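Local atomic coordinates of putative carbohydrate metabolism domain-containing protein (Bacteroides vulgatus, PDB entry 3S30), a protein that is of unknown function but, as a putative glycoside hydrolase with a galactose-binding-like domain, probably acts on or binds carbohydrates. Residues I266-Y271 / D328-Q333; G211-Y216 / Y253-D258. All coordinates share one frame; numbering follows the deposited sequence.

Contact 1: I266-Y271 / D328-Q333; sequences IAKNNY and DGDVFQ
K268 reaches from the 266-271 loop to the 328-333 loop and places its ammonium between the carboxylates of D328 and D330. The CA atoms of K268 and D328 are 9.0 Å apart, so the side chains span the gap; the lysine bends at chi2 (47°) on the way. K268 NZ donates to D330 OD1 at 2.6 Å, on the syn lone pair of that oxygen. A weak bond to D330 OD2 adds to this grip, so the ammonium sits against both oxygens of one carboxylate. From D328 it takes OD1 instead, at 2.9 Å and through the anti lone pair. Those two acceptors, D328 OD1 and D330 OD1, are only 4.4 Å apart, and a methionine in place of K268 would probably leave their charges facing each other without the cation between them. D330 OD1 also receives a weak bond from V331 N, while D328 OD2 has a long, weak ion pair with R242. The acceptor loop is braced internally: D328 O takes V331 N and Q333 N, both at 3.1 Å, from opposite faces of its carbonyl plane. V331 CG1 lies 3.9 Å from K268 CE, the one lysine carbon that it touches. Three residues and two linked ion pairs make this a surface salt-bridge network, joining two interstrand loops of a β-rich, galactose-binding-like domain.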
ATOM      1  N   ILE A 266       6.214  -5.618   9.260  1.00 57.80           N
ATOM      2  CA  ILE A 266       5.383  -4.934  10.240  1.00 58.89           C
ATOM      3  C   ILE A 266       3.967  -5.536  10.308  1.00 60.40           C
ATOM      4  O   ILE A 266       3.438  -5.758  11.395  1.00 63.32           O
ATOM      5  CB  ILE A 266       5.335  -3.404   9.947  1.00 56.67           C
ATOM      6  CG1 ILE A 266       4.864  -2.621  11.166  1.00 59.02           C
ATOM      7  CG2 ILE A 266       4.440  -3.093   8.752  1.00 60.51           C
ATOM      8  CD1 ILE A 266       5.854  -2.686  12.347  1.00 64.92           C
ATOM      9  N   ALA A 267       3.379  -5.847   9.153  1.00 60.00           N
ATOM     10  CA  ALA A 267       2.039  -6.428   9.105  1.00 60.29           C
ATOM     11  C   ALA A 267       2.013  -7.915   9.495  1.00 62.84           C
ATOM     12  O   ALA A 267       0.934  -8.474   9.688  1.00 64.69           O
ATOM     13  CB  ALA A 267       1.413  -6.224   7.708  1.00 56.57           C
ATOM     14  N   LYS A 268       3.179  -8.556   9.581  1.00 64.91           N
ATOM     15  CA  LYS A 268       3.269  -9.964  10.006  1.00 68.64           C
ATOM     16  C   LYS A 268       3.601 -10.102  11.495  1.00 70.57           C
ATOM     17  O   LYS A 268       3.628 -11.216  12.031  1.00 70.86           O
ATOM     18  CB  LYS A 268       4.316 -10.715   9.167  1.00 70.66           C
ATOM     19  CG  LYS A 268       3.745 -11.554   8.012  1.00 73.24           C
ATOM     20  CD  LYS A 268       2.717 -10.806   7.158  1.00 72.26           C
ATOM     21  CE  LYS A 268       2.061 -11.756   6.162  1.00 74.19           C
ATOM     22  NZ  LYS A 268       0.732 -11.308   5.681  1.00 68.12           N
ATOM     23  N   ASN A 269       3.833  -8.963  12.151  1.00 70.15           N
ATOM     24  CA  ASN A 269       4.237  -8.925  13.544  1.00 72.00           C
ATOM     25  C   ASN A 269       3.322  -8.087  14.422  1.00 70.70           C
ATOM     26  O   ASN A 269       3.790  -7.341  15.279  1.00 69.78           O
ATOM     27  CB  ASN A 269       5.667  -8.391  13.625  1.00 74.34           C
ATOM     28  CG  ASN A 269       6.676  -9.484  13.689  1.00 77.72           C
ATOM     29  OD1 ASN A 269       7.507  -9.632  12.791  1.00 88.97           O
ATOM     30  ND2 ASN A 269       6.602 -10.281  14.741  1.00 74.93           N
ATOM     31  N   ASN A 270       2.016  -8.216  14.205  1.00 70.80           N
ATOM     32  CA  ASN A 270       1.015  -7.482  14.979  1.00 71.18           C
ATOM     33  C   ASN A 270       1.236  -5.951  14.956  1.00 68.10           C
ATOM     34  O   ASN A 270       0.799  -5.246  15.856  1.00 68.88           O
ATOM     35  CB  ASN A 270       0.994  -8.029  16.426  1.00 74.58           C
ATOM     36  CG  ASN A 270      -0.254  -7.615  17.210  1.00 78.69           C
ATOM     37  OD1 ASN A 270      -1.380  -7.901  16.809  1.00 80.20           O
ATOM     38  ND2 ASN A 270      -0.047  -6.940  18.334  1.00 78.04           N
ATOM     39  N   TYR A 271       1.912  -5.443  13.924  1.00 65.94           N
ATOM     40  CA  TYR A 271       2.276  -4.011  13.833  1.00 65.37           C
ATOM     41  C   TYR A 271       3.215  -3.544  14.975  1.00 67.54           C
ATOM     42  O   TYR A 271       3.186  -2.377  15.376  1.00 65.02           O
ATOM     43  CB  TYR A 271       0.998  -3.135  13.696  1.00 65.06           C
ATOM     44  CG  TYR A 271       0.112  -3.635  12.566  1.00 60.69           C
ATOM     45  CD1 TYR A 271       0.301  -3.191  11.265  1.00 54.10           C
ATOM     46  CD2 TYR A 271      -0.862  -4.607  12.792  1.00 57.34           C
ATOM     47  CE1 TYR A 271      -0.476  -3.676  10.217  1.00 51.01           C
ATOM     48  CE2 TYR A 271      -1.637  -5.108  11.753  1.00 56.69           C
ATOM     49  CZ  TYR A 271      -1.437  -4.636  10.464  1.00 56.36           C
ATOM     50  OH  TYR A 271      -2.201  -5.125   9.428  1.00 51.50           O
ATOM     51  N   ASP A 328      -2.942 -11.209   2.765  1.00 55.32           N
ATOM     52  CA  ASP A 328      -1.815 -12.127   2.881  1.00 56.40           C
ATOM     53  C   ASP A 328      -1.043 -12.338   1.575  1.00 55.08           C
ATOM     54  O   ASP A 328      -0.223 -13.247   1.482  1.00 53.19           O
ATOM     55  CB  ASP A 328      -2.288 -13.460   3.457  1.00 58.80           C
ATOM     56  CG  ASP A 328      -2.556 -13.390   4.954  1.00 62.39           C
ATOM     57  OD1 ASP A 328      -1.829 -12.660   5.658  1.00 66.21           O
ATOM     58  OD2 ASP A 328      -3.484 -14.079   5.429  1.00 69.69           O
ATOM     59  N   GLY A 329      -1.282 -11.467   0.593  1.00 53.91           N
ATOM     60  CA  GLY A 329      -0.613 -11.530  -0.698  1.00 54.85           C
ATOM     61  C   GLY A 329       0.873 -11.259  -0.623  1.00 55.71           C
ATOM     62  O   GLY A 329       1.607 -11.556  -1.561  1.00 59.55           O
ATOM     63  N   ASP A 330       1.319 -10.699   0.494  1.00 56.33           N
ATOM     64  CA  ASP A 330       2.744 -10.448   0.740  1.00 56.53           C
ATOM     65  C   ASP A 330       3.514 -11.750   0.884  1.00 56.47           C
ATOM     66  O   ASP A 330       4.696 -11.807   0.554  1.00 59.52           O
ATOM     67  CB  ASP A 330       2.954  -9.539   1.965  1.00 56.14           C
ATOM     68  CG  ASP A 330       2.244 -10.048   3.229  1.00 61.13           C
ATOM     69  OD1 ASP A 330       1.485 -11.055   3.180  1.00 55.45           O
ATOM     70  OD2 ASP A 330       2.445  -9.418   4.288  1.00 63.23           O
ATOM     71  N   VAL A 331       2.832 -12.786   1.362  1.00 55.78           N
ATOM     72  CA  VAL A 331       3.362 -14.155   1.404  1.00 56.41           C
ATOM     73  C   VAL A 331       2.587 -15.078   0.422  1.00 57.95           C
ATOM     74  O   VAL A 331       2.496 -16.295   0.624  1.00 58.88           O
ATOM     75  CB  VAL A 331       3.336 -14.736   2.859  1.00 58.62           C
ATOM     76  CG1 VAL A 331       4.262 -13.940   3.775  1.00 54.55           C
ATOM     77  CG2 VAL A 331       1.908 -14.768   3.428  1.00 49.93           C
ATOM     78  N   PHE A 332       2.046 -14.483  -0.644  1.00 56.58           N
ATOM     79  CA  PHE A 332       1.460 -15.223  -1.768  1.00 58.01           C
ATOM     80  C   PHE A 332       0.256 -16.112  -1.390  1.00 58.50           C
ATOM     81  O   PHE A 332       0.069 -17.213  -1.926  1.00 59.22           O
ATOM     82  CB  PHE A 332       2.566 -16.010  -2.494  1.00 59.92           C
ATOM     83  CG  PHE A 332       3.786 -15.185  -2.753  1.00 58.29           C
ATOM     84  CD1 PHE A 332       3.743 -14.140  -3.683  1.00 55.01           C
ATOM     85  CD2 PHE A 332       4.948 -15.384  -2.021  1.00 54.89           C
ATOM     86  CE1 PHE A 332       4.850 -13.333  -3.901  1.00 49.87           C
ATOM     87  CE2 PHE A 332       6.061 -14.578  -2.235  1.00 58.25           C
ATOM     88  CZ  PHE A 332       6.008 -13.549  -3.183  1.00 55.94           C
ATOM     89  N   GLN A 333      -0.549 -15.604  -0.465  1.00 57.22           N
ATOM     90  CA  GLN A 333      -1.849 -16.164  -0.145  1.00 58.20           C
ATOM     91  C   GLN A 333      -2.917 -15.141  -0.547  1.00 56.99           C
ATOM     92  O   GLN A 333      -3.146 -14.151   0.144  1.00 55.85           O
ATOM     93  CB  GLN A 333      -1.940 -16.471   1.348  1.00 60.18           C
ATOM     94  CG  GLN A 333      -0.870 -17.458   1.840  1.00 65.53           C
ATOM     95  CD  GLN A 333      -1.035 -17.815   3.306  1.00 72.16           C
ATOM     96  OE1 GLN A 333      -2.009 -17.410   3.958  1.00 75.92           O
ATOM     97  NE2 GLN A 333      -0.086 -18.575   3.836  1.00 70.71           N
TER

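Contact 2: G211-Y216 / Y253-D258; sequences GTTFYY and YEKTKD
Y253 brings its hydroxyl up to the backbone of G211, with Y253 OH 3.5 Å from G211 CA, and the glycine approaches the phenol obliquely. There is no room for a side chain at this point: a CB built on G211 would fall 2.0 Å from Y253 OH. The glycine's backbone angles (phi 143°, psi 146°) would also press such an atom against the carbonyl oxygen of F210. Farther along, T213 and K255 meet with their side chains crossing at about a right angle. T213 OG1 and K255 NZ are 2.8 Å apart, and the threonine CB is 3.8 Å from the same nitrogen. The lysine CG stands beside its backbone N (chi1 -75°) and the chain, extended at chi2, then bends at chi3, which brings the ammonium to the threonine.

The two backbones are not direct neighbours, since G211 and Y253 have CA atoms 8.5 Å apart. Strand 317-324 runs between them, antiparallel to both 208-213 and 247-254, so the contact reaches across strand 317-324 from one of its antiparallel neighbours to the other, within the β-rich fold. Backbone hydrogen bonds tie T212 to V319, F214 to Y317 and Y253 to N318.

N318, on that middle strand, positions both polar ends. Its ND2 donates to Y253 OH, which is further bonded to F210 O. Its OD1 accepts from K255 NZ and has a weak bond with T213 OG1, while G315 O takes a second hydrogen bond from the lysine. Beyond these, K311 NZ bonds to K255 O and forms a salt bridge with E254.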
ATOM      1  N   GLY A 211       7.367   4.398   4.480  1.00 55.60           N
ATOM      2  CA  GLY A 211       7.613   5.625   5.211  1.00 57.45           C
ATOM      3  C   GLY A 211       7.994   6.805   4.344  1.00 59.53           C
ATOM      4  O   GLY A 211       8.669   6.656   3.307  1.00 59.21           O
ATOM      5  N   THR A 212       7.554   7.985   4.775  1.00 58.95           N
ATOM      6  CA  THR A 212       8.090   9.239   4.255  1.00 58.57           C
ATOM      7  C   THR A 212       8.029  10.268   5.367  1.00 60.44           C
ATOM      8  O   THR A 212       7.162  10.197   6.241  1.00 61.41           O
ATOM      9  CB  THR A 212       7.326   9.750   3.012  1.00 56.37           C
ATOM     10  OG1 THR A 212       8.180  10.604   2.234  1.00 52.77           O
ATOM     11  CG2 THR A 212       6.077  10.502   3.412  1.00 49.50           C
ATOM     12  N   THR A 213       8.942  11.229   5.319  1.00 61.59           N
ATOM     13  CA  THR A 213       9.074  12.212   6.379  1.00 63.59           C
ATOM     14  C   THR A 213       7.771  13.001   6.545  1.00 64.30           C
ATOM     15  O   THR A 213       7.185  13.480   5.565  1.00 64.39           O
ATOM     16  CB  THR A 213      10.281  13.118   6.119  1.00 66.24           C
ATOM     17  OG1 THR A 213      11.477  12.307   6.082  1.00 65.26           O
ATOM     18  CG2 THR A 213      10.406  14.194   7.198  1.00 66.57           C
ATOM     19  N   PHE A 214       7.309  13.090   7.791  1.00 63.93           N
ATOM     20  CA  PHE A 214       6.020  13.681   8.110  1.00 64.03           C
ATOM     21  C   PHE A 214       6.148  14.550   9.369  1.00 65.49           C
ATOM     22  O   PHE A 214       6.679  14.098  10.386  1.00 67.10           O
ATOM     23  CB  PHE A 214       4.987  12.558   8.308  1.00 62.52           C
ATOM     24  CG  PHE A 214       3.566  12.992   8.098  1.00 61.62           C
ATOM     25  CD1 PHE A 214       3.134  13.420   6.848  1.00 61.19           C
ATOM     26  CD2 PHE A 214       2.655  12.966   9.140  1.00 62.54           C
ATOM     27  CE1 PHE A 214       1.826  13.836   6.650  1.00 62.24           C
ATOM     28  CE2 PHE A 214       1.339  13.369   8.943  1.00 64.73           C
ATOM     29  CZ  PHE A 214       0.926  13.805   7.695  1.00 60.86           C
ATOM     30  N   TYR A 215       5.660  15.789   9.288  1.00 66.47           N
ATOM     31  CA  TYR A 215       5.818  16.794  10.361  1.00 67.50           C
ATOM     32  C   TYR A 215       4.609  16.900  11.288  1.00 67.42           C
ATOM     33  O   TYR A 215       4.640  17.655  12.256  1.00 70.64           O
ATOM     34  CB  TYR A 215       6.113  18.176   9.754  1.00 67.41           C
ATOM     35  CG  TYR A 215       7.373  18.162   8.938  1.00 68.67           C
ATOM     36  CD1 TYR A 215       8.615  18.310   9.542  1.00 70.24           C
ATOM     37  CD2 TYR A 215       7.336  17.938   7.571  1.00 68.45           C
ATOM     38  CE1 TYR A 215       9.772  18.264   8.806  1.00 69.06           C
ATOM     39  CE2 TYR A 215       8.498  17.892   6.825  1.00 69.06           C
ATOM     40  CZ  TYR A 215       9.709  18.051   7.452  1.00 66.94           C
ATOM     41  OH  TYR A 215      10.868  18.007   6.720  1.00 76.11           O
ATOM     42  N   TYR A 216       3.551  16.152  11.003  1.00 82.57           N
ATOM     43  CA  TYR A 216       2.345  16.214  11.818  1.00 81.95           C
ATOM     44  C   TYR A 216       2.107  14.928  12.589  1.00 79.36           C
ATOM     45  O   TYR A 216       2.736  13.901  12.333  1.00 78.20           O
ATOM     46  CB  TYR A 216       1.135  16.553  10.946  1.00 80.59           C
ATOM     47  CG  TYR A 216       1.328  17.839  10.179  1.00 84.75           C
ATOM     48  CD1 TYR A 216       1.414  19.050  10.843  1.00 92.19           C
ATOM     49  CD2 TYR A 216       1.452  17.839   8.791  1.00 89.42           C
ATOM     50  CE1 TYR A 216       1.610  20.240  10.151  1.00 99.73           C
ATOM     51  CE2 TYR A 216       1.642  19.022   8.088  1.00 94.92           C
ATOM     52  CZ  TYR A 216       1.720  20.221   8.777  1.00 99.02           C
ATOM     53  OH  TYR A 216       1.911  21.401   8.099  1.00102.35           O
ATOM     54  N   TYR A 253       5.968   6.456  12.893  1.00 62.14           N
ATOM     55  CA  TYR A 253       7.087   6.011  13.715  1.00 62.26           C
ATOM     56  C   TYR A 253       8.236   6.999  13.810  1.00 63.62           C
ATOM     57  O   TYR A 253       8.347   7.945  13.037  1.00 62.20           O
ATOM     58  CB  TYR A 253       7.592   4.650  13.231  1.00 61.33           C
ATOM     59  CG  TYR A 253       8.115   4.637  11.808  1.00 61.40           C
ATOM     60  CD1 TYR A 253       9.434   4.978  11.525  1.00 60.31           C
ATOM     61  CD2 TYR A 253       7.299   4.249  10.752  1.00 58.41           C
ATOM     62  CE1 TYR A 253       9.919   4.950  10.231  1.00 59.93           C
ATOM     63  CE2 TYR A 253       7.777   4.223   9.451  1.00 59.21           C
ATOM     64  CZ  TYR A 253       9.084   4.569   9.195  1.00 60.72           C
ATOM     65  OH  TYR A 253       9.556   4.543   7.902  1.00 57.60           O
ATOM     66  N   GLU A 254       9.092   6.742  14.789  1.00 67.13           N
ATOM     67  CA  GLU A 254      10.230   7.581  15.079  1.00 70.20           C
ATOM     68  C   GLU A 254      11.444   6.969  14.393  1.00 70.95           C
ATOM     69  O   GLU A 254      11.725   5.792  14.576  1.00 71.09           O
ATOM     70  CB  GLU A 254      10.421   7.644  16.588  1.00 72.05           C
ATOM     71  CG  GLU A 254      11.488   8.591  17.055  1.00 78.39           C
ATOM     72  CD  GLU A 254      11.556   8.684  18.572  1.00 82.79           C
ATOM     73  OE1 GLU A 254      10.487   8.599  19.232  1.00 80.18           O
ATOM     74  OE2 GLU A 254      12.679   8.853  19.094  1.00 79.86           O
ATOM     75  N   LYS A 255      12.149   7.760  13.591  1.00 71.98           N
ATOM     76  CA  LYS A 255      13.377   7.289  12.948  1.00 73.24           C
ATOM     77  C   LYS A 255      14.528   7.243  13.939  1.00 76.96           C
ATOM     78  O   LYS A 255      14.546   7.991  14.922  1.00 79.01           O
ATOM     79  CB  LYS A 255      13.741   8.175  11.752  1.00 72.57           C
ATOM     80  CG  LYS A 255      12.860   7.920  10.527  1.00 68.48           C
ATOM     81  CD  LYS A 255      13.238   8.789   9.354  1.00 65.93           C
ATOM     82  CE  LYS A 255      12.707  10.210   9.499  1.00 65.32           C
ATOM     83  NZ  LYS A 255      12.670  10.935   8.197  1.00 63.30           N
ATOM     84  N   THR A 256      15.466   6.332  13.691  1.00 79.15           N
ATOM     85  CA  THR A 256      16.777   6.331  14.368  1.00 82.62           C
ATOM     86  C   THR A 256      17.866   6.098  13.324  1.00 85.28           C
ATOM     87  O   THR A 256      17.573   5.720  12.184  1.00 83.39           O
ATOM     88  CB  THR A 256      16.877   5.244  15.456  1.00 83.77           C
ATOM     89  OG1 THR A 256      16.410   3.993  14.939  1.00 78.32           O
ATOM     90  CG2 THR A 256      16.067   5.630  16.694  1.00 80.23           C
ATOM     91  N   LYS A 257      19.122   6.309  13.708  1.00 91.09           N
ATOM     92  CA  LYS A 257      20.227   6.252  12.746  1.00 94.03           C
ATOM     93  C   LYS A 257      20.183   4.995  11.869  1.00 92.29           C
ATOM     94  O   LYS A 257      20.265   5.094  10.645  1.00 91.89           O
ATOM     95  CB  LYS A 257      21.588   6.351  13.440  1.00 99.25           C
ATOM     96  CG  LYS A 257      22.644   7.052  12.577  1.00105.53           C
ATOM     97  CD  LYS A 257      24.047   6.512  12.807  1.00113.52           C
ATOM     98  CE  LYS A 257      25.005   7.029  11.746  1.00117.89           C
ATOM     99  NZ  LYS A 257      26.315   6.320  11.776  1.00124.06           N
ATOM    100  N   ASP A 258      20.028   3.829  12.494  1.00 91.85           N
ATOM    101  CA  ASP A 258      19.998   2.554  11.765  1.00 90.80           C
ATOM    102  C   ASP A 258      18.584   2.035  11.442  1.00 86.01           C
ATOM    103  O   ASP A 258      18.434   0.907  10.973  1.00 84.73           O
ATOM    104  CB  ASP A 258      20.814   1.493  12.527  1.00 94.12           C
ATOM    105  CG  ASP A 258      22.322   1.645  12.310  1.00 99.81           C
ATOM    106  OD1 ASP A 258      22.738   1.988  11.176  1.00 94.56           O
ATOM    107  OD2 ASP A 258      23.091   1.415  13.272  1.00103.98           O
TER

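In the fold
Followed from the N terminus, contact 2 comes first: 211-216 covers the end of strand 208-213 and the turn after it, the chain continues through strands 218-228, 233-235 and 238-240, and the loop is closed by segment 253-258, where strand 247-254 runs out. Contact 1 opens only afterwards, at 266-271 beyond strand 262-263, and closes at 328-333 after strands 276-281 and 291-297, helix 309-313 and strand 317-324. The two loops therefore lie in series and neither nest nor cross. The centres of contact 1 and contact 2 are 22 Å apart and the nearest atoms of the two contacts about 7 Å, without touching. Strand 317-324 links them nonetheless: it separates the strands bridged by contact 2, then leads into the second segment of contact 1.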